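Catechol 2,3-dioxygenase (Pseudomonas sp. KL28, PDB 3HPY) probably catalyses the iron(II)-dependent extradiol cleavage of catechol by O2, opening the aromatic ring to 2-hydroxy-6-oxohexa-2,4-dienoate. Local coordinates at residues F175-V181 with I192-H198. Residue numbers count along the deposited sequence, not the author numbering.
With MCT (4-methylcatechol), chain J.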
ATOM      1  N   PHE C 175      18.085  24.937  13.828  1.00 29.62           N
ATOM      2  CA  PHE C 175      17.520  24.289  12.653  1.00 28.67           C
ATOM      3  C   PHE C 175      18.591  24.211  11.579  1.00 29.15           C
ATOM      4  O   PHE C 175      19.690  24.756  11.744  1.00 28.93           O
ATOM      5  CB  PHE C 175      16.322  25.068  12.118  1.00 29.33           C
ATOM      6  CG  PHE C 175      15.075  24.888  12.921  1.00 26.53           C
ATOM      7  CD1 PHE C 175      15.020  25.276  14.259  1.00 27.58           C
ATOM      8  CD2 PHE C 175      13.946  24.333  12.339  1.00 27.65           C
ATOM      9  CE1 PHE C 175      13.851  25.113  15.001  1.00 28.53           C
ATOM     10  CE2 PHE C 175      12.771  24.163  13.064  1.00 29.21           C
ATOM     11  CZ  PHE C 175      12.716  24.551  14.399  1.00 28.48           C
ATOM     12  N   TYR C 176      18.287  23.506  10.495  1.00 28.13           N
ATOM     13  CA  TYR C 176      19.221  23.372   9.385  1.00 28.02           C
ATOM     14  C   TYR C 176      18.451  23.165   8.097  1.00 29.31           C
ATOM     15  O   TYR C 176      17.376  22.575   8.105  1.00 28.06           O
ATOM     16  CB  TYR C 176      20.191  22.213   9.617  1.00 28.39           C
ATOM     17  CG  TYR C 176      19.597  20.819   9.535  1.00 29.14           C
ATOM     18  CD1 TYR C 176      19.774  20.026   8.395  1.00 27.39           C
ATOM     19  CD2 TYR C 176      18.912  20.272  10.619  1.00 27.52           C
ATOM     20  CE1 TYR C 176      19.287  18.719   8.346  1.00 27.57           C
ATOM     21  CE2 TYR C 176      18.422  18.970  10.582  1.00 28.11           C
ATOM     22  CZ  TYR C 176      18.614  18.200   9.446  1.00 29.41           C
ATOM     23  OH  TYR C 176      18.137  16.909   9.415  1.00 30.55           O
ATOM     24  N   LEU C 177      19.009  23.661   6.996  1.00 30.22           N
ATOM     25  CA  LEU C 177      18.377  23.565   5.684  1.00 31.29           C
ATOM     26  C   LEU C 177      18.378  22.154   5.129  1.00 31.11           C
ATOM     27  O   LEU C 177      19.436  21.539   4.972  1.00 31.40           O
ATOM     28  CB  LEU C 177      19.093  24.472   4.679  1.00 31.42           C
ATOM     29  CG  LEU C 177      18.239  25.462   3.883  1.00 34.02           C
ATOM     30  CD1 LEU C 177      19.079  26.099   2.782  1.00 32.24           C
ATOM     31  CD2 LEU C 177      17.049  24.756   3.292  1.00 33.69           C
ATOM     32  N   VAL C 178      17.194  21.635   4.814  1.00 30.85           N
ATOM     33  CA  VAL C 178      17.120  20.304   4.246  1.00 28.90           C
ATOM     34  C   VAL C 178      16.995  20.480   2.743  1.00 29.68           C
ATOM     35  O   VAL C 178      17.687  19.821   1.972  1.00 29.35           O
ATOM     36  CB  VAL C 178      15.912  19.509   4.785  1.00 28.50           C
ATOM     37  CG1 VAL C 178      15.924  18.125   4.191  1.00 26.45           C
ATOM     38  CG2 VAL C 178      15.960  19.436   6.315  1.00 24.79           C
ATOM     39  N   GLU C 179      16.118  21.385   2.325  1.00 31.00           N
ATOM     40  CA  GLU C 179      15.936  21.646   0.902  1.00 31.49           C
ATOM     41  C   GLU C 179      15.575  23.096   0.605  1.00 31.98           C
ATOM     42  O   GLU C 179      15.004  23.798   1.448  1.00 30.52           O
ATOM     43  CB  GLU C 179      14.848  20.743   0.318  1.00 32.64           C
ATOM     44  CG  GLU C 179      15.293  19.343  -0.028  1.00 31.47           C
ATOM     45  CD  GLU C 179      14.280  18.645  -0.921  1.00 32.30           C
ATOM     46  OE1 GLU C 179      13.874  19.257  -1.931  1.00 32.74           O
ATOM     47  OE2 GLU C 179      13.896  17.494  -0.620  1.00 30.83           O
ATOM     48  N   ARG C 180      15.898  23.535  -0.605  1.00 32.11           N
ATOM     49  CA  ARG C 180      15.583  24.895  -1.003  1.00 33.93           C
ATOM     50  C   ARG C 180      15.244  25.038  -2.474  1.00 33.69           C
ATOM     51  O   ARG C 180      15.713  24.277  -3.330  1.00 33.07           O
ATOM     52  CB  ARG C 180      16.745  25.832  -0.669  1.00 36.22           C
ATOM     53  CG  ARG C 180      18.025  25.534  -1.421  1.00 38.03           C
ATOM     54  CD  ARG C 180      19.201  26.277  -0.796  1.00 41.65           C
ATOM     55  NE  ARG C 180      20.459  25.642  -1.160  1.00 43.46           N
ATOM     56  CZ  ARG C 180      21.628  25.886  -0.579  1.00 45.37           C
ATOM     57  NH1 ARG C 180      21.717  26.768   0.413  1.00 44.46           N
ATOM     58  NH2 ARG C 180      22.707  25.229  -0.985  1.00 46.09           N
ATOM     59  N   VAL C 181      14.407  26.024  -2.758  1.00 33.43           N
ATOM     60  CA  VAL C 181      14.023  26.312  -4.122  1.00 35.58           C
ATOM     61  C   VAL C 181      14.774  27.575  -4.545  1.00 36.32           C
ATOM     62  O   VAL C 181      14.531  28.653  -4.004  1.00 33.53           O
ATOM     63  CB  VAL C 181      12.504  26.539  -4.224  1.00 35.58           C
ATOM     64  CG1 VAL C 181      12.148  27.060  -5.601  1.00 35.78           C
ATOM     65  CG2 VAL C 181      11.776  25.233  -3.944  1.00 35.82           C
ATOM     66  N   ILE C 192      12.300  27.606   1.483  1.00 30.98           N
ATOM     67  CA  ILE C 192      13.232  26.981   2.394  1.00 31.08           C
ATOM     68  C   ILE C 192      12.532  25.952   3.299  1.00 31.20           C
ATOM     69  O   ILE C 192      11.473  26.235   3.868  1.00 31.71           O
ATOM     70  CB  ILE C 192      13.916  28.157   3.161  1.00 31.26           C
ATOM     71  CG1 ILE C 192      15.085  28.689   2.326  1.00 30.23           C
ATOM     72  CG2 ILE C 192      14.314  27.768   4.542  1.00 33.21           C
ATOM     73  CD1 ILE C 192      15.747  29.918   2.909  1.00 35.81           C
ATOM     74  N   TRP C 193      13.111  24.749   3.392  1.00 31.08           N
ATOM     75  CA  TRP C 193      12.567  23.659   4.224  1.00 29.84           C
ATOM     76  C   TRP C 193      13.513  23.337   5.385  1.00 28.14           C
ATOM     77  O   TRP C 193      14.561  22.723   5.196  1.00 27.34           O
ATOM     78  CB  TRP C 193      12.339  22.402   3.370  1.00 30.24           C
ATOM     79  CG  TRP C 193      11.151  22.531   2.480  1.00 31.61           C
ATOM     80  CD1 TRP C 193       9.904  21.999   2.684  1.00 32.56           C
ATOM     81  CD2 TRP C 193      11.052  23.345   1.311  1.00 31.21           C
ATOM     82  NE1 TRP C 193       9.034  22.444   1.720  1.00 30.90           N
ATOM     83  CE2 TRP C 193       9.711  23.274   0.864  1.00 32.74           C
ATOM     84  CE3 TRP C 193      11.963  24.141   0.602  1.00 32.98           C
ATOM     85  CZ2 TRP C 193       9.261  23.967  -0.269  1.00 32.27           C
ATOM     86  CZ3 TRP C 193      11.517  24.831  -0.522  1.00 31.62           C
ATOM     87  CH2 TRP C 193      10.176  24.740  -0.944  1.00 32.55           C
ATOM     88  N   LEU C 194      13.118  23.725   6.593  1.00 26.81           N
ATOM     89  CA  LEU C 194      13.963  23.531   7.764  1.00 25.77           C
ATOM     90  C   LEU C 194      13.596  22.368   8.701  1.00 24.25           C
ATOM     91  O   LEU C 194      12.420  22.078   8.924  1.00 22.92           O
ATOM     92  CB  LEU C 194      13.987  24.837   8.569  1.00 26.04           C
ATOM     93  CG  LEU C 194      14.236  26.138   7.796  1.00 26.05           C
ATOM     94  CD1 LEU C 194      13.815  27.321   8.662  1.00 26.64           C
ATOM     95  CD2 LEU C 194      15.703  26.247   7.386  1.00 25.90           C
ATOM     96  N   SER C 195      14.614  21.724   9.267  1.00 22.34           N
ATOM     97  CA  SER C 195      14.408  20.624  10.207  1.00 22.74           C
ATOM     98  C   SER C 195      15.158  20.909  11.506  1.00 23.39           C
ATOM     99  O   SER C 195      16.205  21.545  11.497  1.00 25.17           O
ATOM    100  CB  SER C 195      14.911  19.300   9.603  1.00 22.68           C
ATOM    101  OG  SER C 195      14.846  18.215  10.529  1.00 20.75           O
ATOM    102  N   CYS C 196      14.600  20.457  12.623  1.00 25.80           N
ATOM    103  CA  CYS C 196      15.242  20.604  13.928  1.00 24.80           C
ATOM    104  C   CYS C 196      15.303  19.194  14.493  1.00 23.80           C
ATOM    105  O   CYS C 196      15.295  18.992  15.709  1.00 24.10           O
ATOM    106  CB  CYS C 196      14.411  21.506  14.849  1.00 24.91           C
ATOM    107  SG  CYS C 196      12.712  20.956  15.168  1.00 28.25           S
ATOM    108  N   SER C 197      15.373  18.224  13.585  1.00 23.96           N
ATOM    109  CA  SER C 197      15.360  16.804  13.935  1.00 24.32           C
ATOM    110  C   SER C 197      15.865  16.015  12.720  1.00 25.24           C
ATOM    111  O   SER C 197      16.702  16.519  11.975  1.00 26.09           O
ATOM    112  CB  SER C 197      13.916  16.405  14.241  1.00 23.84           C
ATOM    113  OG  SER C 197      13.097  16.594  13.087  1.00 23.48           O
ATOM    114  N   HIS C 198      15.403  14.778  12.528  1.00 25.83           N
ATOM    115  CA  HIS C 198      15.812  14.047  11.328  1.00 26.94           C
ATOM    116  C   HIS C 198      14.637  13.862  10.357  1.00 27.41           C
ATOM    117  O   HIS C 198      14.632  12.966   9.505  1.00 27.02           O
ATOM    118  CB  HIS C 198      16.507  12.698  11.635  1.00 27.26           C
ATOM    119  CG  HIS C 198      15.670  11.718  12.393  1.00 26.88           C
ATOM    120  ND1 HIS C 198      15.838  11.485  13.742  1.00 28.66           N
ATOM    121  CD2 HIS C 198      14.659  10.910  11.997  1.00 27.74           C
ATOM    122  CE1 HIS C 198      14.967  10.579  14.145  1.00 28.07           C
ATOM    123  NE2 HIS C 198      14.237  10.214  13.106  1.00 30.40           N
TER
HETATM  124  C1  MCT J 311       6.279  21.296  -0.502  1.00 49.03           C
HETATM  125  C2  MCT J 311       5.223  21.849   0.240  1.00 49.97           C
HETATM  126  C3  MCT J 311       4.813  21.214   1.435  1.00 50.26           C
HETATM  127  O3  MCT J 311       3.806  21.735   2.142  1.00 51.71           O
HETATM  128  C4  MCT J 311       5.460  20.033   1.893  1.00 50.26           C
HETATM  129  O4  MCT J 311       5.047  19.438   3.048  1.00 50.24           O
HETATM  130  C5  MCT J 311       6.530  19.476   1.141  1.00 49.97           C
HETATM  131  C6  MCT J 311       6.933  20.119  -0.057  1.00 50.08           C
HETATM  132  C   MCT J 311       6.717  21.956  -1.771  1.00 50.11           C
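Four backbone hydrogen bonds join strand 176-181 to strand 192-195, antiparallel. Tyr176 and Ser195 exchange a pair, Tyr176 N to Ser195 O (3.0 Å) and Ser195 N to Tyr176 O (3.1 Å); beyond them Val178 N reaches Trp193 O (2.9 Å), and Trp193 N reaches Glu179 O (2.9 Å). Val178 and Glu179 thus both face Trp193, a classic beta bulge that shifts the register by one, with Val178 in the helical region.

This hairpin belongs to the C-terminal glyoxalase-like, metal-bearing half of the extradiol dioxygenase, and Trp193 carries it into the active site: its CZ2 lies 3.6 Å from C, the methyl carbon of 4-methylcatechol. The broad, flat and largely apolar indole suits a pocket wall, and Val181 CG2 packs against Trp193 CH2 (3.4 Å).

On the face of Leu177, Ile192 and Leu194, branched aliphatic side chains pack on helix 162-171. Phe175 offers a flat ring to Cys196, whose CB sits over its face in a CH-pi contact, 3.5 Å from the centroid.

Polar side chains meet where strand 192-195 ends. Tyr176 is long enough for its OH to donate to Ser197 O (3.0 Å), while compact Ser195 forms an ST turn, OG accepting from Ser197 N (3.1 Å) and hydrogen-bonding to Lys199 O.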